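PDB 5X3I: 1,3-alpha-isomaltosidase from Kribbella flavida DSM 17836, which hydrolyses the alpha-1,3-glucosidic linkage of the cyclic tetrasaccharide cyclobis-(1-6)-alpha-nigerosyl inside the cell, yielding isomaltose. Local coordinates for residues F226-G231 with P657-H662; R185-G190 with D194-R199; A271-D276 with L285-R290; P672-L677 with W694-P699. The protein carries 1 engineered substitution. All coordinates share one frame; numbering follows the deposited sequence.

Contact 1. Residues F226-G231 with P657-H662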
# COMPACT_ATOMS: atom_id res chain seq x y z
N PHE A 226 13.25 6.64 2.29
CA PHE A 226 13.92 7.47 1.30
C PHE A 226 13.17 8.77 1.16
O PHE A 226 11.96 8.79 1.25
CB PHE A 226 14.02 6.76 -0.06
CG PHE A 226 14.20 7.71 -1.23
CD1 PHE A 226 15.46 8.07 -1.65
CD2 PHE A 226 13.10 8.26 -1.87
CE1 PHE A 226 15.64 8.95 -2.71
CE2 PHE A 226 13.27 9.15 -2.93
CZ PHE A 226 14.54 9.49 -3.34
N ALA A 227 13.89 9.86 0.95
CA ALA A 227 13.24 11.15 0.72
C ALA A 227 14.15 12.14 0.00
O ALA A 227 15.37 12.04 0.07
CB ALA A 227 12.78 11.75 2.02
N HIS A 228 13.53 13.12 -0.64
CA HIS A 228 14.24 14.25 -1.20
C HIS A 228 14.44 15.29 -0.10
O HIS A 228 13.53 15.54 0.69
CB HIS A 228 13.46 14.88 -2.36
CG HIS A 228 13.36 14.02 -3.58
ND1 HIS A 228 14.21 14.13 -4.65
CD2 HIS A 228 12.49 13.02 -3.89
CE1 HIS A 228 13.88 13.24 -5.57
NE2 HIS A 228 12.84 12.56 -5.13
N VAL A 229 15.62 15.89 -0.04
CA VAL A 229 15.77 17.12 0.71
C VAL A 229 15.99 18.22 -0.31
O VAL A 229 17.07 18.34 -0.89
CB VAL A 229 16.93 17.07 1.72
CG1 VAL A 229 16.90 18.28 2.63
CG2 VAL A 229 16.87 15.78 2.52
N VAL A 230 14.98 19.04 -0.50
CA VAL A 230 14.95 19.94 -1.65
C VAL A 230 14.64 21.34 -1.17
O VAL A 230 13.68 21.54 -0.43
CB VAL A 230 13.92 19.48 -2.70
CG1 VAL A 230 12.65 18.99 -2.03
CG2 VAL A 230 13.60 20.60 -3.67
N GLY A 231 15.42 22.31 -1.62
CA GLY A 231 15.44 23.59 -0.95
C GLY A 231 15.64 24.78 -1.86
O GLY A 231 15.95 24.63 -3.04
N PRO A 657 5.44 16.44 -9.16
CA PRO A 657 5.47 17.64 -8.33
C PRO A 657 6.33 18.71 -9.00
O PRO A 657 7.31 18.38 -9.65
CB PRO A 657 6.12 17.16 -7.03
CG PRO A 657 5.81 15.72 -6.97
CD PRO A 657 5.85 15.24 -8.40
N LEU A 658 5.95 19.97 -8.87
CA LEU A 658 6.65 21.03 -9.56
C LEU A 658 8.11 21.22 -9.12
O LEU A 658 8.88 21.85 -9.83
CB LEU A 658 5.90 22.35 -9.41
CG LEU A 658 4.82 22.64 -10.46
CD1 LEU A 658 3.67 21.68 -10.33
CD2 LEU A 658 4.33 24.07 -10.34
N PHE A 659 8.50 20.66 -7.98
CA PHE A 659 9.86 20.91 -7.50
C PHE A 659 10.91 20.19 -8.35
O PHE A 659 12.08 20.50 -8.28
CB PHE A 659 10.01 20.55 -6.01
CG PHE A 659 10.09 19.07 -5.71
CD1 PHE A 659 11.29 18.40 -5.76
CD2 PHE A 659 8.97 18.38 -5.30
CE1 PHE A 659 11.37 17.05 -5.46
CE2 PHE A 659 9.04 17.04 -5.00
CZ PHE A 659 10.24 16.38 -5.07
N PHE A 660 10.47 19.24 -9.18
CA PHE A 660 11.42 18.55 -10.05
C PHE A 660 11.96 19.46 -11.14
O PHE A 660 13.15 19.47 -11.42
CB PHE A 660 10.77 17.32 -10.70
CG PHE A 660 10.76 16.12 -9.81
CD1 PHE A 660 11.78 15.20 -9.86
CD2 PHE A 660 9.74 15.93 -8.89
CE1 PHE A 660 11.78 14.10 -9.03
CE2 PHE A 660 9.74 14.84 -8.05
CZ PHE A 660 10.76 13.92 -8.12
N ASP A 661 11.09 20.27 -11.72
CA ASP A 661 11.50 21.17 -12.78
C ASP A 661 11.74 22.59 -12.29
O ASP A 661 12.31 23.37 -12.98
CB ASP A 661 10.50 21.18 -13.92
CG ASP A 661 10.34 19.82 -14.58
OD1 ASP A 661 11.32 19.19 -14.87
OD2 ASP A 661 9.22 19.42 -14.79
N HIS A 662 11.25 22.93 -11.12
CA HIS A 662 11.34 24.28 -10.62
C HIS A 662 11.82 24.35 -9.17
O HIS A 662 11.20 24.99 -8.36
CB HIS A 662 10.00 24.94 -10.77
CG HIS A 662 9.40 24.82 -12.13
ND1 HIS A 662 9.76 25.64 -13.17
CD2 HIS A 662 8.47 23.98 -12.62
CE1 HIS A 662 9.09 25.29 -14.25
NE2 HIS A 662 8.30 24.29 -13.94
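His-228 NE2 is held by a hydrogen bond with the backbone O of Ser-556, at the end of helix 541-556, and on the same nitrogen Phe-660 CZ closes in to 3.9 Å. The imidazole projects from strand 223-230 toward the loop at 657-662, where two consecutive phenylalanines receive it. Both present their edges to the same face of the histidine. Phe-659 does so in a T-shaped pair with planes 69° apart, its CE1 lying 4.1 Å from His-228 CG. Phe-660 makes an offset edge-to-face pair at 75°, displaced toward the NE2 side of the imidazole. Two rings from one short turn thus divide the imidazole between them, one near its root and one near its tip.

Val-230, two residues further along the strand, completes the contact. Its CG2 comes 3.8 Å from Phe-659 CD1, while its CG1 sits over a face of that ring. The opposite face of Phe-659 is met by Phe-660 CD2, so the benzyl group is wedged between a methyl and its neighbour's ring. Phe-659 reaches this place with CG between its backbone N and carbonyl carbon (chi1 76°). Pro-277, at the start of helix 277-288, also packs against all three aromatic side chains. The result is a buried aromatic cluster joining the galactose mutarotase-like beta domain to the C-terminal domain of this family 31 glycoside hydrolase.

Contact 2. Residues R185-G190 with D194-R199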
# COMPACT_ATOMS: atom_id res chain seq x y z
N ARG A 185 12.65 21.31 2.08
CA ARG A 185 11.45 20.49 2.20
C ARG A 185 11.83 19.02 2.22
O ARG A 185 12.86 18.64 1.68
CB ARG A 185 10.49 20.76 1.04
CG ARG A 185 9.43 21.80 1.31
CD ARG A 185 9.97 23.21 1.20
NE ARG A 185 8.90 24.18 1.45
CZ ARG A 185 9.06 25.50 1.39
NH1 ARG A 185 10.24 26.01 1.07
NH2 ARG A 185 8.03 26.29 1.64
N LEU A 186 11.01 18.20 2.87
CA LEU A 186 11.23 16.77 2.89
C LEU A 186 10.11 16.06 2.13
O LEU A 186 8.97 16.03 2.59
CB LEU A 186 11.32 16.26 4.32
CG LEU A 186 12.27 17.03 5.24
CD1 LEU A 186 12.10 16.58 6.69
CD2 LEU A 186 13.71 16.86 4.79
N VAL A 187 10.43 15.49 0.97
CA VAL A 187 9.41 14.89 0.09
C VAL A 187 9.81 13.47 -0.28
O VAL A 187 10.91 13.24 -0.76
CB VAL A 187 9.19 15.73 -1.18
CG1 VAL A 187 8.20 15.03 -2.14
CG2 VAL A 187 8.69 17.11 -0.80
N GLY A 188 8.95 12.50 -0.00
CA GLY A 188 9.45 11.14 -0.03
C GLY A 188 8.72 10.17 0.86
O GLY A 188 7.52 10.27 1.09
N PHE A 189 9.49 9.20 1.32
CA PHE A 189 9.09 8.23 2.34
C PHE A 189 8.05 7.28 1.80
O PHE A 189 7.28 6.71 2.55
CB PHE A 189 8.56 8.95 3.58
CG PHE A 189 9.49 10.00 4.14
CD1 PHE A 189 10.54 9.64 4.96
CD2 PHE A 189 9.30 11.34 3.86
CE1 PHE A 189 11.40 10.60 5.49
CE2 PHE A 189 10.15 12.31 4.39
CZ PHE A 189 11.20 11.94 5.19
N GLY A 190 8.08 7.08 0.49
CA GLY A 190 7.11 6.22 -0.17
C GLY A 190 5.83 6.98 -0.44
O GLY A 190 5.86 8.17 -0.76
N ASP A 194 -0.94 12.33 4.00
CA ASP A 194 -1.20 13.59 4.70
C ASP A 194 -0.60 14.85 4.08
O ASP A 194 -1.26 15.88 4.01
CB ASP A 194 -0.79 13.49 6.19
CG ASP A 194 0.61 12.98 6.39
OD1 ASP A 194 1.33 12.79 5.40
OD2 ASP A 194 0.98 12.78 7.57
N ALA A 195 0.65 14.79 3.64
CA ALA A 195 1.29 15.97 3.06
C ALA A 195 2.39 15.63 2.06
O ALA A 195 3.05 14.61 2.18
CB ALA A 195 1.86 16.87 4.18
N LEU A 196 2.58 16.49 1.07
CA LEU A 196 3.71 16.37 0.18
C LEU A 196 5.03 16.62 0.93
O LEU A 196 5.96 15.82 0.87
CB LEU A 196 3.58 17.35 -0.99
CG LEU A 196 4.70 17.29 -2.04
CD1 LEU A 196 4.56 16.05 -2.91
CD2 LEU A 196 4.69 18.54 -2.89
N ASP A 197 5.08 17.73 1.66
CA ASP A 197 6.25 18.08 2.47
C ASP A 197 6.07 17.55 3.89
O ASP A 197 5.13 17.90 4.57
CB ASP A 197 6.44 19.59 2.46
CG ASP A 197 7.49 20.07 3.47
OD1 ASP A 197 8.41 19.31 3.83
OD2 ASP A 197 7.38 21.24 3.86
N GLN A 198 6.98 16.68 4.33
CA GLN A 198 6.86 16.03 5.63
C GLN A 198 7.60 16.76 6.77
O GLN A 198 7.62 16.29 7.90
CB GLN A 198 7.36 14.59 5.55
CG GLN A 198 6.46 13.64 4.76
CD GLN A 198 5.14 13.40 5.45
OE1 GLN A 198 5.09 13.11 6.65
NE2 GLN A 198 4.05 13.53 4.70
N ARG A 199 8.23 17.89 6.46
CA ARG A 199 9.00 18.60 7.47
C ARG A 199 8.11 19.09 8.61
O ARG A 199 7.06 19.68 8.39
CB ARG A 199 9.77 19.77 6.86
CG ARG A 199 10.75 20.41 7.84
CD ARG A 199 11.72 21.36 7.17
NE ARG A 199 12.66 21.94 8.13
CZ ARG A 199 13.68 22.72 7.81
NH1 ARG A 199 13.90 23.05 6.55
NH2 ARG A 199 14.48 23.19 8.76
O HOH W 1 6.17 23.21 2.23
O HOH W 2 6.35 13.13 1.45
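An Asx turn in the loop after strand 185-188 fastens that loop back onto the strand, an outermost one of its sheet in the mutarotase-like domain. Asp-197 OD1 accepts from Arg-199 N (3.0 Å), which closes the turn, and from Leu-186 N across the contact at the same 3.0 Å. The two N-H groups arrive from opposite faces of the carboxylate, so OD1 is clamped between them. Asp-197 swings its carboxylate across to the strand because chi1 (170°) sets CG trans to N. Next to it Gln-198 N gives a nearly straight bond of 2.7 Å to Leu-186 O, in the carbonyl plane, so both backbone polar groups of Leu-186 are engaged by the loop. Exchanging Asp-197 for an alanine would probably leave the amides of Leu-186 and Arg-199 without their shared acceptor and let the turn slacken.

Carbon atoms pack around these bonds. Leu-186 CD1 rests on Arg-199 CA, Val-187 CG1 touches Leu-196 CD1 at 3.9 Å, and the CB and CG methylenes of Gln-198 pack beside Phe-189 CD2 and CE2. Gln-198 NE2 turns back to Asp-194 OD1 and Ala-195 O, both near its amide plane. Arg-185 bonds through NH1 to Gly-183 O and makes a cation-pi contact with Trp-669. Its NE stays beyond salt-bridge distance of Asp-197, and a water links them, accepting from Arg-185 NE (3.0 Å) and donating to Asp-197 OD2 (2.8 Å).

Contact 3. Residues A271-D276 with L285-R290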
# COMPACT_ATOMS: atom_id res chain seq x y z
N ALA A 271 22.78 5.91 2.24
CA ALA A 271 23.17 6.40 0.92
C ALA A 271 22.77 7.85 0.79
O ALA A 271 21.67 8.24 1.17
CB ALA A 271 22.54 5.55 -0.19
N ILE A 272 23.67 8.66 0.26
CA ILE A 272 23.40 10.06 -0.02
C ILE A 272 23.44 10.29 -1.52
O ILE A 272 24.37 9.87 -2.18
CB ILE A 272 24.42 10.99 0.67
CG1 ILE A 272 24.39 10.78 2.18
CG2 ILE A 272 24.13 12.44 0.33
CD1 ILE A 272 23.07 11.14 2.81
N TYR A 273 22.42 10.95 -2.06
CA TYR A 273 22.40 11.25 -3.50
C TYR A 273 22.40 12.75 -3.70
O TYR A 273 21.68 13.46 -3.02
CB TYR A 273 21.17 10.63 -4.18
CG TYR A 273 20.89 9.20 -3.78
CD1 TYR A 273 21.69 8.16 -4.21
CD2 TYR A 273 19.81 8.89 -2.98
CE1 TYR A 273 21.43 6.86 -3.86
CE2 TYR A 273 19.54 7.58 -2.62
CZ TYR A 273 20.36 6.58 -3.06
OH TYR A 273 20.10 5.28 -2.69
N GLU A 274 23.21 13.22 -4.65
CA GLU A 274 23.32 14.66 -4.88
C GLU A 274 22.91 15.05 -6.29
O GLU A 274 23.19 14.33 -7.24
CB GLU A 274 24.75 15.12 -4.60
CG GLU A 274 25.33 14.53 -3.33
CD GLU A 274 26.04 15.55 -2.48
OE1 GLU A 274 25.90 15.49 -1.24
OE2 GLU A 274 26.73 16.41 -3.05
N GLY A 275 22.21 16.17 -6.43
CA GLY A 275 21.86 16.70 -7.74
C GLY A 275 20.52 17.39 -7.71
O GLY A 275 20.00 17.68 -6.63
N ASP A 276 19.96 17.66 -8.89
CA ASP A 276 18.58 18.11 -8.97
C ASP A 276 17.69 16.92 -8.61
O ASP A 276 18.18 15.79 -8.58
CB ASP A 276 18.25 18.70 -10.35
CG ASP A 276 18.50 17.73 -11.50
OD1 ASP A 276 18.53 16.50 -11.31
OD2 ASP A 276 18.66 18.22 -12.63
N LEU A 285 16.99 4.94 -7.71
CA LEU A 285 16.42 3.87 -8.54
C LEU A 285 17.50 2.98 -9.16
O LEU A 285 17.30 1.78 -9.30
CB LEU A 285 15.50 4.45 -9.62
CG LEU A 285 14.30 5.28 -9.13
CD1 LEU A 285 13.31 5.58 -10.26
CD2 LEU A 285 13.60 4.63 -7.95
N ASP A 286 18.64 3.57 -9.51
CA ASP A 286 19.79 2.78 -9.95
C ASP A 286 20.16 1.74 -8.91
O ASP A 286 20.59 0.64 -9.23
CB ASP A 286 21.02 3.66 -10.23
CG ASP A 286 21.02 4.24 -11.63
OD1 ASP A 286 20.12 3.89 -12.41
OD2 ASP A 286 21.92 5.06 -11.93
N GLU A 287 20.02 2.12 -7.65
CA GLU A 287 20.30 1.22 -6.55
C GLU A 287 19.18 0.21 -6.26
O GLU A 287 19.45 -0.96 -6.08
CB GLU A 287 20.59 2.06 -5.29
CG GLU A 287 20.96 1.27 -4.06
CD GLU A 287 21.22 2.17 -2.84
OE1 GLU A 287 20.81 1.78 -1.74
OE2 GLU A 287 21.81 3.27 -3.01
N VAL A 288 17.95 0.68 -6.13
CA VAL A 288 16.88 -0.22 -5.69
C VAL A 288 15.92 -0.77 -6.76
O VAL A 288 15.10 -1.63 -6.48
CB VAL A 288 16.05 0.46 -4.60
CG1 VAL A 288 17.00 1.00 -3.52
CG2 VAL A 288 15.21 1.58 -5.18
N GLY A 289 16.08 -0.33 -8.00
CA GLY A 289 15.16 -0.72 -9.05
C GLY A 289 14.24 0.36 -9.59
O GLY A 289 14.01 1.39 -8.96
N ARG A 290 13.70 0.07 -10.78
CA ARG A 290 13.04 1.05 -11.62
C ARG A 290 11.93 0.38 -12.46
O ARG A 290 12.01 -0.80 -12.77
CB ARG A 290 14.09 1.72 -12.52
CG ARG A 290 13.58 2.76 -13.49
CD ARG A 290 14.71 3.23 -14.41
NE ARG A 290 15.58 4.21 -13.76
CZ ARG A 290 16.82 3.97 -13.35
NH1 ARG A 290 17.36 2.77 -13.50
NH2 ARG A 290 17.53 4.93 -12.78
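Glu-287 on helix 277-288 and Tyr-273 on strand 267-274 carry this contact, while Asp-286 and Arg-290 form a salt bridge across the helix end. Leu-285 comes first, its side chain turned from the strand; its CB lies over one face of the Arg-290 guanidinium, and its carbonyl O accepts from Gly-289 N. Asp-286 then offers OD1 to both terminal nitrogens of Arg-290, with NH2 at 2.8 Å forming the salt bridge and NH1 also bonding to that oxygen.

Glu-287 follows, pointing at the strand. Its CG is anti to the backbone N (chi1 -178°) and the chain stays extended beyond, which carries the carboxylate out to the tyrosine. Tyr-273 OH donates to Glu-287 OE2 over 2.7 Å. That oxygen lies in the plane of the ring, at its phenolic edge, yet the hydroxyl reaches it from above the carboxylate plane, 62° out of it. The methyl of Ala-271, two residues earlier on the strand, touches the same atom, CB to OE2 3.7 Å. The helix ends with Val-288; Gly-289 is the first residue to leave helical geometry, with positive phi, and Arg-290 folds back onto Asp-286 while its NE makes a salt bridge to Asp-651.

Glu-287 OE1 has partners of its own, a salt bridge to Arg-242 and a weak hydrogen bond from His-240. With an arginine on one oxygen and a phenol donating to the other, the carboxylate is probably ionised, and it ties the helix to the strand that precedes it through the N-cap Asp-276, and to that strand's sheet.

Contact 4. Residues P672-L677 with W694-P699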
# COMPACT_ATOMS: atom_id res chain seq x y z
N PRO A 672 0.48 22.52 -3.36
CA PRO A 672 0.99 21.15 -3.27
C PRO A 672 0.18 20.12 -4.06
O PRO A 672 0.66 19.02 -4.26
CB PRO A 672 0.92 20.86 -1.77
CG PRO A 672 -0.23 21.67 -1.30
CD PRO A 672 -0.18 22.94 -2.11
N TYR A 673 -1.04 20.46 -4.46
CA TYR A 673 -1.89 19.51 -5.20
C TYR A 673 -1.76 19.61 -6.73
O TYR A 673 -2.32 18.78 -7.45
CB TYR A 673 -3.34 19.70 -4.78
CG TYR A 673 -3.58 19.37 -3.33
CD1 TYR A 673 -3.60 18.06 -2.88
CD2 TYR A 673 -3.77 20.38 -2.39
CE1 TYR A 673 -3.83 17.76 -1.56
CE2 TYR A 673 -3.99 20.09 -1.06
CZ TYR A 673 -4.02 18.78 -0.65
OH TYR A 673 -4.24 18.49 0.68
N GLN A 674 -1.03 20.62 -7.20
CA GLN A 674 -0.72 20.78 -8.61
C GLN A 674 0.39 19.85 -9.04
O GLN A 674 1.26 19.52 -8.25
CB GLN A 674 -0.29 22.21 -8.94
CG GLN A 674 -1.35 23.25 -8.77
CD GLN A 674 -0.89 24.62 -9.21
OE1 GLN A 674 -1.64 25.58 -9.12
NE2 GLN A 674 0.35 24.71 -9.68
N TYR A 675 0.37 19.45 -10.30
CA TYR A 675 1.46 18.64 -10.83
C TYR A 675 1.53 18.71 -12.34
O TYR A 675 0.56 19.07 -13.01
CB TYR A 675 1.31 17.19 -10.39
CG TYR A 675 0.03 16.54 -10.83
CD1 TYR A 675 -1.13 16.68 -10.08
CD2 TYR A 675 -0.03 15.76 -11.99
CE1 TYR A 675 -2.31 16.09 -10.47
CE2 TYR A 675 -1.19 15.16 -12.38
CZ TYR A 675 -2.33 15.33 -11.63
OH TYR A 675 -3.50 14.74 -12.03
N LEU A 676 2.68 18.34 -12.88
CA LEU A 676 2.83 18.18 -14.31
C LEU A 676 2.56 16.71 -14.64
O LEU A 676 3.10 15.83 -13.98
CB LEU A 676 4.23 18.58 -14.76
CG LEU A 676 4.59 20.06 -14.57
CD1 LEU A 676 6.08 20.24 -14.70
CD2 LEU A 676 3.86 20.91 -15.60
N LEU A 677 1.72 16.47 -15.64
CA LEU A 677 1.56 15.12 -16.16
C LEU A 677 2.49 15.00 -17.36
O LEU A 677 2.22 15.53 -18.43
CB LEU A 677 0.10 14.88 -16.56
CG LEU A 677 -0.26 13.54 -17.23
CD1 LEU A 677 -0.28 12.43 -16.21
CD2 LEU A 677 -1.62 13.65 -17.90
N TRP A 694 -11.34 28.56 -10.01
CA TRP A 694 -10.21 27.85 -9.45
C TRP A 694 -8.95 28.57 -9.87
O TRP A 694 -8.84 29.03 -11.00
CB TRP A 694 -10.20 26.39 -9.92
CG TRP A 694 -9.50 25.40 -9.02
CD1 TRP A 694 -8.42 24.64 -9.34
CD2 TRP A 694 -9.85 25.05 -7.68
NE1 TRP A 694 -8.07 23.84 -8.28
CE2 TRP A 694 -8.93 24.07 -7.25
CE3 TRP A 694 -10.84 25.48 -6.79
CZ2 TRP A 694 -8.98 23.52 -5.97
CZ3 TRP A 694 -10.89 24.92 -5.53
CH2 TRP A 694 -9.96 23.95 -5.13
N THR A 695 -7.98 28.65 -8.96
CA THR A 695 -6.76 29.38 -9.25
C THR A 695 -5.57 28.45 -9.32
O THR A 695 -5.35 27.63 -8.43
CB THR A 695 -6.50 30.47 -8.21
OG1 THR A 695 -7.59 31.40 -8.24
CG2 THR A 695 -5.22 31.20 -8.53
N THR A 696 -4.79 28.60 -10.39
CA THR A 696 -3.65 27.75 -10.67
C THR A 696 -2.38 28.58 -10.70
O THR A 696 -2.39 29.69 -11.22
CB THR A 696 -3.83 27.01 -12.02
OG1 THR A 696 -5.03 26.24 -11.99
CG2 THR A 696 -2.66 26.11 -12.30
N TYR A 697 -1.30 28.06 -10.15
CA TYR A 697 -0.03 28.76 -10.25
C TYR A 697 0.82 28.15 -11.34
O TYR A 697 1.26 27.00 -11.24
CB TYR A 697 0.74 28.75 -8.91
CG TYR A 697 2.14 29.31 -9.05
CD1 TYR A 697 2.36 30.67 -9.15
CD2 TYR A 697 3.24 28.47 -9.10
CE1 TYR A 697 3.63 31.18 -9.29
CE2 TYR A 697 4.52 28.97 -9.24
CZ TYR A 697 4.71 30.33 -9.33
OH TYR A 697 5.98 30.84 -9.47
N LEU A 698 1.05 28.93 -12.38
CA LEU A 698 1.89 28.49 -13.48
C LEU A 698 3.31 28.99 -13.29
O LEU A 698 3.54 30.19 -13.23
CB LEU A 698 1.33 28.98 -14.81
CG LEU A 698 -0.09 28.54 -15.17
CD1 LEU A 698 -0.50 29.14 -16.50
CD2 LEU A 698 -0.15 27.03 -15.24
N PRO A 699 4.27 28.07 -13.21
CA PRO A 699 5.68 28.44 -13.05
C PRO A 699 6.23 29.08 -14.32
O PRO A 699 5.47 29.33 -15.26
CB PRO A 699 6.36 27.11 -12.76
CG PRO A 699 5.49 26.10 -13.43
CD PRO A 699 4.09 26.61 -13.31
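The carboxamide of Gln-674 meets the backbone of Tyr-697 edge-on, OE1 and NE2 facing its N-H and C=O. Above one face of the amide, beside OE1, stands the methyl of Thr-696, CG2 3.4 Å from that oxygen; Tyr-697 CB lies somewhat to the other side of the plane. Away from the amide, the Tyr-697 ring meets the ring of His-671 with nearly parallel planes, and Tyr-673 O lies at the edge of the Tyr-675 ring.

Two hydrogen bonds join the segments. Tyr-697 N donates to Gln-674 OE1 at 2.7 Å, with an N-H...O angle of 168°, in the carbonyl plane and on a lone pair. In return Gln-674 NE2 donates a hydrogen bond to Tyr-697 O at 2.9 Å, that oxygen lying close to the amide plane. The side chain reaches so far because it is extended beyond CG (chi2 -175°). Gripped at both ends, the amide cannot flip without putting acceptor against acceptor and donor against donor. A leucine in place of Gln-674 would probably leave the N-H and C=O of Tyr-697 without this paired partner and weaken the tie between this edge of strand 693-698 and the 672-677 loop.

Within the family's C-terminal domain, the glutamine plays the part of a neighbouring strand. Trp-694, Thr-696 and Leu-698 bond through their backbones to strand 715-720, whereas Tyr-697 presents its polar groups to the other edge of strand 693-698. On the 672-677 side, Tyr-673 and Tyr-675 pack on helix 541-556, and Leu-676 rests on strands 681-683 and 703-705.

How the contacts relate
Contacts 1, 2 and 3 converge on one mixed sheet, in which strands 185-188 and 223-230 are neighbours and strand 267-274 lies further across. Contacts 1 and 2 are the closest pair, with centres about 10 Å apart; Phe-659 CE2 packs 3.6 Å from Val-187 CG1. Contact 3, nested in the long chain loop closed by contact 1, touches it where Phe-226 CE1 nears Tyr-273 CE2 (4.1 Å). Contact 4, in the C-terminal domain, adjoins contact 1 through Leu-658 CD1 and Tyr-675 CA at 3.8 Å, but its centre is about 26 Å from that of contact 3. All four lie away from the active site, whose presumed nucleophile position carries the engineered alanine Ala-471.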